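Local coordinates for GXWXG domain-containing protein (Thermomonospora curvata, PDB 4MVE), which is of unknown function, though it pairs a GXWXG domain with a DUF4334 domain in one chain built around a curled antiparallel beta sheet, at residues A[74-79]-A[87-92]; A[65-70]-A[118-123]; A[27-32]-A[142-147]. All blocks are in the same frame, centred on the assembly; numbering follows the deposited sequence.

Interaction 1: A[74-79]-A[87-92]; sequences HVEPLL and IYSYEK
Leu79 and Ser89 face each other as an antiparallel non-hydrogen-bonded pair, their CA atoms 4.4 Å apart, in the beta hairpin made by strands 74-81 and 87-89. The strand directions lie at 138°, well short of straight antiparallel. One residue along, Tyr90 N donates to Leu78 O at 2.9 Å with an N-H...O angle of 156°. At the Leu79 pair itself, Leu79 CA also approaches Tyr88 O in a CA-H...O contact.

Leu79 packs at two points: its CD2 branch rests on Ser89 CB at 3.8 Å, while Leu79 CB meets the CG2 branch of Ile87 at 3.9 Å. Leu78 CB packs against Tyr90 CB. Glu76 lies alongside Ser89, with Glu76 CB 3.5 Å from Ser89 OG. The carboxylate of Glu76 turns to the neighbouring strand for its partner, a salt bridge to Arg68, which probably eases its closeness to the like charge of Glu91.

Where the backbones part, a water fills in. A chi1 of 175° swings the Ser89 hydroxyl toward Glu76 and this water, 2.8 Å from OG, which takes a hydrogen bond from Leu78 N at 2.9 Å and gives one to Tyr90 O at 2.9 Å.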
loop_
_atom_site.group_PDB
_atom_site.type_symbol
_atom_site.label_atom_id
_atom_site.label_comp_id
_atom_site.label_asym_id
_atom_site.label_seq_id
_atom_site.Cartn_x
_atom_site.Cartn_y
_atom_site.Cartn_z
ATOM N N HIS A 74 6.663 12.999 6.420
ATOM C CA HIS A 74 6.918 12.038 7.494
ATOM C C HIS A 74 5.883 10.914 7.517
ATOM O O HIS A 74 4.756 11.094 7.969
ATOM C CB HIS A 74 6.983 12.772 8.847
ATOM C CG HIS A 74 8.046 13.836 8.909
ATOM N ND1 HIS A 74 7.726 15.190 8.846
ATOM C CD2 HIS A 74 9.389 13.717 9.042
ATOM C CE1 HIS A 74 8.869 15.839 8.983
ATOM N NE2 HIS A 74 9.900 14.999 9.081
ATOM N N VAL A 75 6.298 9.739 7.024
ATOM C CA VAL A 75 5.509 8.515 6.919
ATOM C C VAL A 75 6.213 7.346 7.636
ATOM O O VAL A 75 7.413 7.124 7.434
ATOM C CB VAL A 75 5.289 8.173 5.413
ATOM C CG1 VAL A 75 4.468 6.891 5.228
ATOM C CG2 VAL A 75 4.621 9.338 4.669
ATOM N N GLU A 76 5.451 6.555 8.392
ATOM C CA GLU A 76 5.954 5.317 8.982
ATOM C C GLU A 76 5.487 4.204 8.056
ATOM O O GLU A 76 4.300 3.907 8.016
ATOM C CB GLU A 76 5.511 5.133 10.445
ATOM C CG GLU A 76 5.950 6.302 11.328
ATOM C CD GLU A 76 5.269 6.357 12.683
ATOM O OE1 GLU A 76 4.123 5.867 12.785
ATOM O OE2 GLU A 76 5.858 6.925 13.631
ATOM N N PRO A 77 6.381 3.641 7.211
ATOM C CA PRO A 77 5.918 2.649 6.227
ATOM C C PRO A 77 5.642 1.256 6.772
ATOM O O PRO A 77 4.912 0.489 6.130
ATOM C CB PRO A 77 7.063 2.596 5.213
ATOM C CG PRO A 77 8.277 2.984 5.990
ATOM C CD PRO A 77 7.831 3.918 7.082
ATOM N N LEU A 78 6.248 0.897 7.904
ATOM C CA LEU A 78 6.138 -0.480 8.415
ATOM C C LEU A 78 5.724 -0.576 9.846
ATOM O O LEU A 78 6.534 -0.922 10.713
ATOM C CB LEU A 78 7.475 -1.231 8.233
ATOM C CG LEU A 78 8.009 -1.289 6.789
ATOM C CD1 LEU A 78 9.452 -1.717 6.790
ATOM C CD2 LEU A 78 7.168 -2.271 5.930
ATOM N N LEU A 79 4.426 -0.344 10.093
ATOM C CA LEU A 79 3.838 -0.557 11.408
ATOM C C LEU A 79 3.673 -2.030 11.543
ATOM O O LEU A 79 3.264 -2.670 10.573
ATOM C CB LEU A 79 2.492 0.175 11.574
ATOM C CG LEU A 79 2.498 1.716 11.445
ATOM C CD1 LEU A 79 1.051 2.265 11.648
ATOM C CD2 LEU A 79 3.505 2.377 12.455
ATOM N N ILE A 87 0.919 -1.816 18.591
ATOM C CA ILE A 87 1.431 -1.545 17.257
ATOM C C ILE A 87 2.612 -0.557 17.350
ATOM O O ILE A 87 2.501 0.476 18.012
ATOM C CB ILE A 87 0.291 -1.094 16.303
ATOM C CG1 ILE A 87 -0.618 -2.324 15.992
ATOM C CG2 ILE A 87 0.870 -0.494 15.009
ATOM C CD1 ILE A 87 -2.034 -2.035 15.574
ATOM N N TYR A 88 3.752 -0.916 16.703
ATOM C CA TYR A 88 4.971 -0.115 16.722
ATOM C C TYR A 88 5.511 0.085 15.313
ATOM O O TYR A 88 5.295 -0.725 14.391
ATOM C CB TYR A 88 6.044 -0.756 17.639
ATOM C CG TYR A 88 6.746 -1.937 17.008
ATOM C CD1 TYR A 88 6.130 -3.182 16.935
ATOM C CD2 TYR A 88 7.999 -1.790 16.409
ATOM C CE1 TYR A 88 6.753 -4.261 16.320
ATOM C CE2 TYR A 88 8.618 -2.853 15.763
ATOM C CZ TYR A 88 7.993 -4.088 15.723
ATOM O OH TYR A 88 8.611 -5.153 15.125
ATOM N N SER A 89 6.244 1.164 15.167
ATOM C CA SER A 89 6.856 1.525 13.915
ATOM C C SER A 89 8.242 0.893 13.773
ATOM O O SER A 89 9.159 1.256 14.515
ATOM C CB SER A 89 6.958 3.041 13.816
ATOM O OG SER A 89 7.654 3.347 12.631
ATOM N N TYR A 90 8.383 -0.071 12.829
ATOM C CA TYR A 90 9.664 -0.719 12.507
ATOM C C TYR A 90 10.467 0.254 11.657
ATOM O O TYR A 90 9.981 0.688 10.610
ATOM C CB TYR A 90 9.452 -2.059 11.788
ATOM C CG TYR A 90 10.739 -2.831 11.595
ATOM C CD1 TYR A 90 11.526 -3.203 12.685
ATOM C CD2 TYR A 90 11.165 -3.205 10.325
ATOM C CE1 TYR A 90 12.748 -3.856 12.504
ATOM C CE2 TYR A 90 12.367 -3.895 10.136
ATOM C CZ TYR A 90 13.152 -4.219 11.228
ATOM O OH TYR A 90 14.315 -4.916 11.032
ATOM N N GLU A 91 11.644 0.681 12.137
ATOM C CA GLU A 91 12.357 1.750 11.418
ATOM C C GLU A 91 13.719 1.354 10.855
ATOM O O GLU A 91 14.418 2.232 10.337
ATOM C CB GLU A 91 12.516 2.984 12.337
ATOM C CG GLU A 91 11.174 3.429 12.895
ATOM C CD GLU A 91 11.028 4.812 13.491
ATOM O OE1 GLU A 91 11.987 5.289 14.142
ATOM O OE2 GLU A 91 9.911 5.377 13.384
ATOM N N LYS A 92 14.046 0.052 10.853
ATOM C CA LYS A 92 15.356 -0.406 10.404
ATOM C C LYS A 92 15.535 -0.268 8.870
ATOM O O LYS A 92 16.677 -0.179 8.411
ATOM C CB LYS A 92 15.619 -1.856 10.894
ATOM C CG LYS A 92 16.791 -2.605 10.246
ATOM C CD LYS A 92 18.137 -2.216 10.849
ATOM C CE LYS A 92 19.260 -2.232 9.846
ATOM N NZ LYS A 92 20.576 -2.147 10.533
HETATM O O HOH W 1 7.611 2.270 10.050
#

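Interaction 2: A[65-70]-A[118-123]; sequences YGKRFI and IIDHFR
The buried interior of the curled antiparallel sheet is where Lys67 and Phe69 of strand 64-71 meet Asp120 and Phe122 of strand 118-124. The two strands are not paired: the CA atoms of Lys67 and Asp120 stand 11.6 Å apart, and side chains alone span the gap. Phe69 and Phe122 come from opposite directions and meet obliquely through their CZ and neighbouring CE atoms, CZ of Phe69 lying 3.9 Å from CZ of Phe122. Their planes are almost perpendicular, at 88°, with ring centres 5.8 Å apart. Met40 packs against both rings, Trp44 meets Phe69, and Phe145 and Leu147 also touch Phe122. An alanine in place of Phe69 would remove the ring that meets Phe122 and is likely to leave a gap between the strands beside Met40 and Trp44.

Next to the rings runs a polar link. Lys67 stretches inward with an extended chain that bends only at its last torsion (chi4 -69°), and its NZ forms a long salt bridge of 3.6 Å to Asp120 OD2. A water bridges the two, accepting from Lys67 NZ at 2.8 Å and donating to Asp120 OD2 at 2.9 Å. Lys67 NZ also donates to Pro77 O on the adjoining strand. Buried beside Phe145, which touches both side chains, the ammonium group is thus satisfied by a carbonyl, a water and a carboxylate, and the link between the two charges is partly direct and partly carried by water.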
loop_
_atom_site.group_PDB
_atom_site.type_symbol
_atom_site.label_atom_id
_atom_site.label_comp_id
_atom_site.label_asym_id
_atom_site.label_seq_id
_atom_site.Cartn_x
_atom_site.Cartn_y
_atom_site.Cartn_z
ATOM N N TYR A 65 1.497 -4.655 10.166
ATOM C CA TYR A 65 0.141 -4.175 10.417
ATOM C C TYR A 65 -0.327 -3.233 9.292
ATOM O O TYR A 65 -1.390 -3.437 8.714
ATOM C CB TYR A 65 0.047 -3.457 11.774
ATOM C CG TYR A 65 -1.295 -2.783 11.955
ATOM C CD1 TYR A 65 -2.449 -3.532 12.169
ATOM C CD2 TYR A 65 -1.424 -1.399 11.846
ATOM C CE1 TYR A 65 -3.700 -2.926 12.246
ATOM C CE2 TYR A 65 -2.668 -0.779 11.938
ATOM C CZ TYR A 65 -3.808 -1.549 12.133
ATOM O OH TYR A 65 -5.041 -0.955 12.268
ATOM N N GLY A 66 0.456 -2.190 9.036
ATOM C CA GLY A 66 0.115 -1.193 8.035
ATOM C C GLY A 66 1.076 -0.027 7.960
ATOM O O GLY A 66 2.307 -0.210 7.941
ATOM N N LYS A 67 0.506 1.188 7.875
ATOM C CA LYS A 67 1.288 2.442 7.673
ATOM C C LYS A 67 0.659 3.625 8.360
ATOM O O LYS A 67 -0.564 3.628 8.579
ATOM C CB LYS A 67 1.406 2.774 6.162
ATOM C CG LYS A 67 1.929 1.649 5.273
ATOM C CD LYS A 67 2.001 2.062 3.792
ATOM C CE LYS A 67 2.543 0.965 2.928
ATOM N NZ LYS A 67 3.983 0.732 3.210
ATOM N N ARG A 68 1.495 4.624 8.728
ATOM C CA ARG A 68 1.032 5.891 9.324
ATOM C C ARG A 68 1.586 7.054 8.498
ATOM O O ARG A 68 2.802 7.171 8.363
ATOM C CB ARG A 68 1.423 6.056 10.805
ATOM C CG ARG A 68 0.739 7.319 11.442
ATOM C CD ARG A 68 0.619 7.320 12.969
ATOM N NE ARG A 68 1.924 7.446 13.628
ATOM C CZ ARG A 68 2.317 8.489 14.361
ATOM N NH1 ARG A 68 3.529 8.510 14.896
ATOM N NH2 ARG A 68 1.515 9.534 14.530
ATOM N N PHE A 69 0.701 7.855 7.871
ATOM C CA PHE A 69 1.128 9.027 7.102
ATOM C C PHE A 69 0.955 10.270 8.023
ATOM O O PHE A 69 -0.185 10.689 8.240
ATOM C CB PHE A 69 0.323 9.128 5.783
ATOM C CG PHE A 69 0.360 7.858 4.947
ATOM C CD1 PHE A 69 1.270 7.722 3.891
ATOM C CD2 PHE A 69 -0.523 6.805 5.203
ATOM C CE1 PHE A 69 1.321 6.539 3.140
ATOM C CE2 PHE A 69 -0.469 5.627 4.453
ATOM C CZ PHE A 69 0.461 5.497 3.439
ATOM N N ILE A 70 2.048 10.800 8.626
ATOM C CA ILE A 70 1.923 11.959 9.557
ATOM C C ILE A 70 1.642 13.218 8.746
ATOM O O ILE A 70 0.656 13.906 8.989
ATOM C CB ILE A 70 3.110 12.222 10.561
ATOM C CG1 ILE A 70 3.928 10.972 11.056
ATOM C CG2 ILE A 70 2.765 13.208 11.665
ATOM C CD1 ILE A 70 3.265 9.916 11.659
ATOM N N ILE A 118 12.085 2.052 -3.414
ATOM C CA ILE A 118 10.712 1.538 -3.453
ATOM C C ILE A 118 9.716 2.680 -3.443
ATOM O O ILE A 118 9.774 3.553 -2.561
ATOM C CB ILE A 118 10.445 0.584 -2.236
ATOM C CG1 ILE A 118 11.448 -0.597 -2.184
ATOM C CG2 ILE A 118 9.003 0.061 -2.252
ATOM C CD1 ILE A 118 11.593 -1.306 -0.823
ATOM N N ILE A 119 8.781 2.659 -4.410
ATOM C CA ILE A 119 7.697 3.642 -4.457
ATOM C C ILE A 119 6.366 2.896 -4.465
ATOM O O ILE A 119 6.224 1.985 -5.273
ATOM C CB ILE A 119 7.813 4.562 -5.701
ATOM C CG1 ILE A 119 9.100 5.387 -5.681
ATOM C CG2 ILE A 119 6.566 5.482 -5.837
ATOM C CD1 ILE A 119 9.452 5.899 -7.120
ATOM N N ASP A 120 5.385 3.300 -3.624
ATOM C CA ASP A 120 4.028 2.722 -3.603
ATOM C C ASP A 120 3.050 3.740 -4.171
ATOM O O ASP A 120 2.798 4.763 -3.524
ATOM C CB ASP A 120 3.585 2.296 -2.194
ATOM C CG ASP A 120 4.547 1.380 -1.450
ATOM O OD1 ASP A 120 5.175 0.510 -2.103
ATOM O OD2 ASP A 120 4.617 1.483 -0.216
ATOM N N HIS A 121 2.513 3.461 -5.370
ATOM C CA HIS A 121 1.566 4.323 -6.120
ATOM C C HIS A 121 0.150 4.010 -5.670
ATOM O O HIS A 121 -0.277 2.860 -5.767
ATOM C CB HIS A 121 1.722 4.108 -7.628
ATOM C CG HIS A 121 3.121 4.309 -8.117
ATOM N ND1 HIS A 121 3.528 5.520 -8.705
ATOM C CD2 HIS A 121 4.165 3.441 -8.136
ATOM C CE1 HIS A 121 4.784 5.336 -9.059
ATOM N NE2 HIS A 121 5.205 4.089 -8.762
ATOM N N PHE A 122 -0.544 4.994 -5.083
ATOM C CA PHE A 122 -1.882 4.771 -4.520
ATOM C C PHE A 122 -3.014 5.191 -5.450
ATOM O O PHE A 122 -2.973 6.266 -6.047
ATOM C CB PHE A 122 -2.022 5.521 -3.195
ATOM C CG PHE A 122 -1.032 5.085 -2.158
ATOM C CD1 PHE A 122 -1.001 3.766 -1.713
ATOM C CD2 PHE A 122 -0.098 5.980 -1.643
ATOM C CE1 PHE A 122 -0.060 3.356 -0.766
ATOM C CE2 PHE A 122 0.848 5.563 -0.721
ATOM C CZ PHE A 122 0.848 4.259 -0.267
ATOM N N ARG A 123 -4.057 4.364 -5.527
ATOM C CA ARG A 123 -5.270 4.714 -6.267
ATOM C C ARG A 123 -6.454 4.483 -5.349
ATOM O O ARG A 123 -6.421 3.573 -4.544
ATOM C CB ARG A 123 -5.413 3.900 -7.571
ATOM C CG ARG A 123 -4.287 4.043 -8.571
ATOM C CD ARG A 123 -4.365 5.209 -9.537
ATOM N NE ARG A 123 -3.163 5.204 -10.384
ATOM C CZ ARG A 123 -3.076 4.596 -11.565
ATOM N NH1 ARG A 123 -4.136 3.992 -12.091
ATOM N NH2 ARG A 123 -1.933 4.606 -12.239
HETATM O O HOH W 2 5.504 -0.750 1.401
#

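Interaction 3: A[27-32]-A[142-147]; sequences ELYDRL and ILYFHL
Tyr144 is the residue of 142-147 that meets the helical segment 27-32, and its partner there is Tyr29. Ile142 leads in, Leu143 starts the strand, and Tyr144 follows, pointing to the helix side. Its CE1 sits over one face of the Tyr29 ring, offset toward the rim, 3.8 Å from Tyr29 CG and 4.0 Å from Tyr29 CD2. The rings cross at 56° with their centres 5.3 Å apart, an oblique aromatic pair without a hydrogen bond between the two segments.

This is helix-on-sheet packing: the last turn of helix 22-29 lies against the outer side of the antiparallel sheet. Tyr29 CG is anti to the backbone N (chi1 -179°), which carries the ring away from the helix and over the strands, where its hydroxyl bonds to His121 O. The phenol of Tyr144 is held at its far end by Glu26 and Arg104. The helical segment leaves through a type I turn from Tyr29 to Leu32, closed by Leu32 N donating to Tyr29 O at 2.9 Å.

Further along the strand, Phe145 projects to the inner side while its backbone pairs with Gly132, His146 returns to the helix side with its ring edge-to-face with that of Phe49, and Leu147 turns inward again, its backbone bonded to Val130.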
loop_
_atom_site.group_PDB
_atom_site.type_symbol
_atom_site.label_atom_id
_atom_site.label_comp_id
_atom_site.label_asym_id
_atom_site.label_seq_id
_atom_site.Cartn_x
_atom_site.Cartn_y
_atom_site.Cartn_z
ATOM N N GLU A 27 -5.419 -5.123 -13.847
ATOM C CA GLU A 27 -6.524 -4.726 -14.742
ATOM C C GLU A 27 -7.488 -3.810 -13.988
ATOM O O GLU A 27 -7.909 -2.778 -14.505
ATOM C CB GLU A 27 -7.301 -5.948 -15.299
ATOM C CG GLU A 27 -6.565 -6.784 -16.331
ATOM C CD GLU A 27 -6.975 -8.249 -16.432
ATOM O OE1 GLU A 27 -7.989 -8.646 -15.811
ATOM O OE2 GLU A 27 -6.264 -9.005 -17.134
ATOM N N LEU A 28 -7.785 -4.166 -12.750
ATOM C CA LEU A 28 -8.709 -3.386 -11.944
ATOM C C LEU A 28 -8.068 -2.058 -11.473
ATOM O O LEU A 28 -8.713 -1.008 -11.547
ATOM C CB LEU A 28 -9.232 -4.229 -10.765
ATOM C CG LEU A 28 -10.180 -5.408 -11.168
ATOM C CD1 LEU A 28 -10.346 -6.414 -10.020
ATOM C CD2 LEU A 28 -11.561 -4.905 -11.579
ATOM N N TYR A 29 -6.786 -2.095 -11.080
ATOM C CA TYR A 29 -6.040 -0.925 -10.654
ATOM C C TYR A 29 -5.986 0.160 -11.736
ATOM O O TYR A 29 -6.208 1.340 -11.429
ATOM C CB TYR A 29 -4.632 -1.358 -10.260
ATOM C CG TYR A 29 -3.728 -0.243 -9.769
ATOM C CD1 TYR A 29 -2.885 0.430 -10.644
ATOM C CD2 TYR A 29 -3.643 0.065 -8.412
ATOM C CE1 TYR A 29 -2.023 1.434 -10.191
ATOM C CE2 TYR A 29 -2.744 1.019 -7.940
ATOM C CZ TYR A 29 -1.964 1.726 -8.841
ATOM O OH TYR A 29 -1.094 2.673 -8.378
ATOM N N ASP A 30 -5.695 -0.226 -12.989
ATOM C CA ASP A 30 -5.573 0.711 -14.114
ATOM C C ASP A 30 -6.868 1.508 -14.386
ATOM O O ASP A 30 -6.802 2.532 -15.040
ATOM C CB ASP A 30 -5.119 -0.013 -15.388
ATOM C CG ASP A 30 -3.666 -0.490 -15.348
ATOM O OD1 ASP A 30 -2.894 -0.002 -14.476
ATOM O OD2 ASP A 30 -3.292 -1.324 -16.201
ATOM N N ARG A 31 -8.013 1.071 -13.837
ATOM C CA ARG A 31 -9.308 1.730 -14.009
ATOM C C ARG A 31 -9.627 2.637 -12.803
ATOM O O ARG A 31 -10.645 3.331 -12.806
ATOM C CB ARG A 31 -10.406 0.668 -14.219
ATOM C CG ARG A 31 -10.408 0.134 -15.652
ATOM C CD ARG A 31 -10.898 -1.292 -15.798
ATOM N NE ARG A 31 -12.298 -1.439 -15.411
ATOM C CZ ARG A 31 -12.855 -2.593 -15.065
ATOM N NH1 ARG A 31 -14.131 -2.637 -14.702
ATOM N NH2 ARG A 31 -12.139 -3.713 -15.069
ATOM N N LEU A 32 -8.735 2.673 -11.807
ATOM C CA LEU A 32 -8.939 3.471 -10.607
ATOM C C LEU A 32 -8.468 4.897 -10.756
ATOM O O LEU A 32 -7.576 5.216 -11.550
ATOM C CB LEU A 32 -8.274 2.838 -9.372
ATOM C CG LEU A 32 -8.732 1.413 -8.968
ATOM C CD1 LEU A 32 -7.920 0.927 -7.792
ATOM C CD2 LEU A 32 -10.249 1.349 -8.646
ATOM N N ILE A 142 5.379 -4.961 -11.108
ATOM C CA ILE A 142 4.743 -4.163 -10.065
ATOM C C ILE A 142 3.957 -5.140 -9.154
ATOM O O ILE A 142 3.277 -5.998 -9.686
ATOM C CB ILE A 142 3.786 -3.113 -10.729
ATOM C CG1 ILE A 142 4.539 -2.092 -11.658
ATOM C CG2 ILE A 142 2.832 -2.447 -9.698
ATOM C CD1 ILE A 142 5.626 -1.207 -11.044
ATOM N N LEU A 143 4.038 -5.022 -7.819
ATOM C CA LEU A 143 3.269 -5.907 -6.935
ATOM C C LEU A 143 2.204 -5.062 -6.161
ATOM O O LEU A 143 2.395 -3.875 -5.910
ATOM C CB LEU A 143 4.196 -6.739 -6.013
ATOM C CG LEU A 143 5.277 -7.598 -6.768
ATOM C CD1 LEU A 143 6.361 -8.110 -5.823
ATOM C CD2 LEU A 143 4.656 -8.783 -7.547
ATOM N N TYR A 144 1.080 -5.668 -5.830
ATOM C CA TYR A 144 -0.026 -4.930 -5.260
ATOM C C TYR A 144 -0.326 -5.284 -3.826
ATOM O O TYR A 144 -0.247 -6.442 -3.441
ATOM C CB TYR A 144 -1.296 -5.149 -6.126
ATOM C CG TYR A 144 -1.096 -4.658 -7.542
ATOM C CD1 TYR A 144 -1.293 -3.320 -7.871
ATOM C CD2 TYR A 144 -0.656 -5.518 -8.542
ATOM C CE1 TYR A 144 -1.066 -2.855 -9.166
ATOM C CE2 TYR A 144 -0.378 -5.055 -9.824
ATOM C CZ TYR A 144 -0.590 -3.724 -10.135
ATOM O OH TYR A 144 -0.300 -3.273 -11.401
ATOM N N PHE A 145 -0.746 -4.283 -3.059
ATOM C CA PHE A 145 -1.184 -4.469 -1.685
ATOM C C PHE A 145 -2.391 -3.544 -1.427
ATOM O O PHE A 145 -2.730 -2.728 -2.286
ATOM C CB PHE A 145 -0.015 -4.243 -0.687
ATOM C CG PHE A 145 0.488 -2.820 -0.638
ATOM C CD1 PHE A 145 1.510 -2.391 -1.495
ATOM C CD2 PHE A 145 -0.057 -1.901 0.263
ATOM C CE1 PHE A 145 1.970 -1.069 -1.463
ATOM C CE2 PHE A 145 0.385 -0.575 0.288
ATOM C CZ PHE A 145 1.408 -0.168 -0.565
ATOM N N HIS A 146 -3.034 -3.650 -0.254
ATOM C CA HIS A 146 -4.173 -2.761 -0.024
ATOM C C HIS A 146 -4.079 -2.104 1.337
ATOM O O HIS A 146 -3.333 -2.576 2.173
ATOM C CB HIS A 146 -5.526 -3.486 -0.220
ATOM C CG HIS A 146 -5.663 -4.812 0.472
ATOM N ND1 HIS A 146 -5.944 -4.898 1.827
ATOM C CD2 HIS A 146 -5.566 -6.065 -0.029
ATOM C CE1 HIS A 146 -6.020 -6.189 2.097
ATOM N NE2 HIS A 146 -5.813 -6.925 1.011
ATOM N N LEU A 147 -4.757 -0.951 1.514
ATOM C CA LEU A 147 -4.828 -0.212 2.767
ATOM C C LEU A 147 -6.257 0.178 3.046
ATOM O O LEU A 147 -6.952 0.653 2.147
ATOM C CB LEU A 147 -3.926 1.049 2.776
ATOM C CG LEU A 147 -2.411 0.882 2.533
ATOM C CD1 LEU A 147 -1.751 2.248 2.262
ATOM C CD2 LEU A 147 -1.716 0.077 3.673
#

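In the fold
Starting from the N terminus, 27-32 comes first and waits until 142-147, near the C terminus, for its partner, so interaction 3 closes the widest loop. Interaction 2 closes a shorter loop within it, from 65-70 to 118-123, and interaction 1 closes the shortest of all, 74-79 with 87-92, inside that. The three nest and none cross. In space interactions 1 and 3 lie on opposite sides of the chain's centre, their centres about 22 Å apart. Interaction 2 adjoins interaction 1 through the neighbouring strands 64-71 and 74-81, and touches interaction 3 where Arg123 packs against Leu32 and Tyr29. Together they tie an edge hairpin, the sheet's interior and an outer helix to one curled sheet.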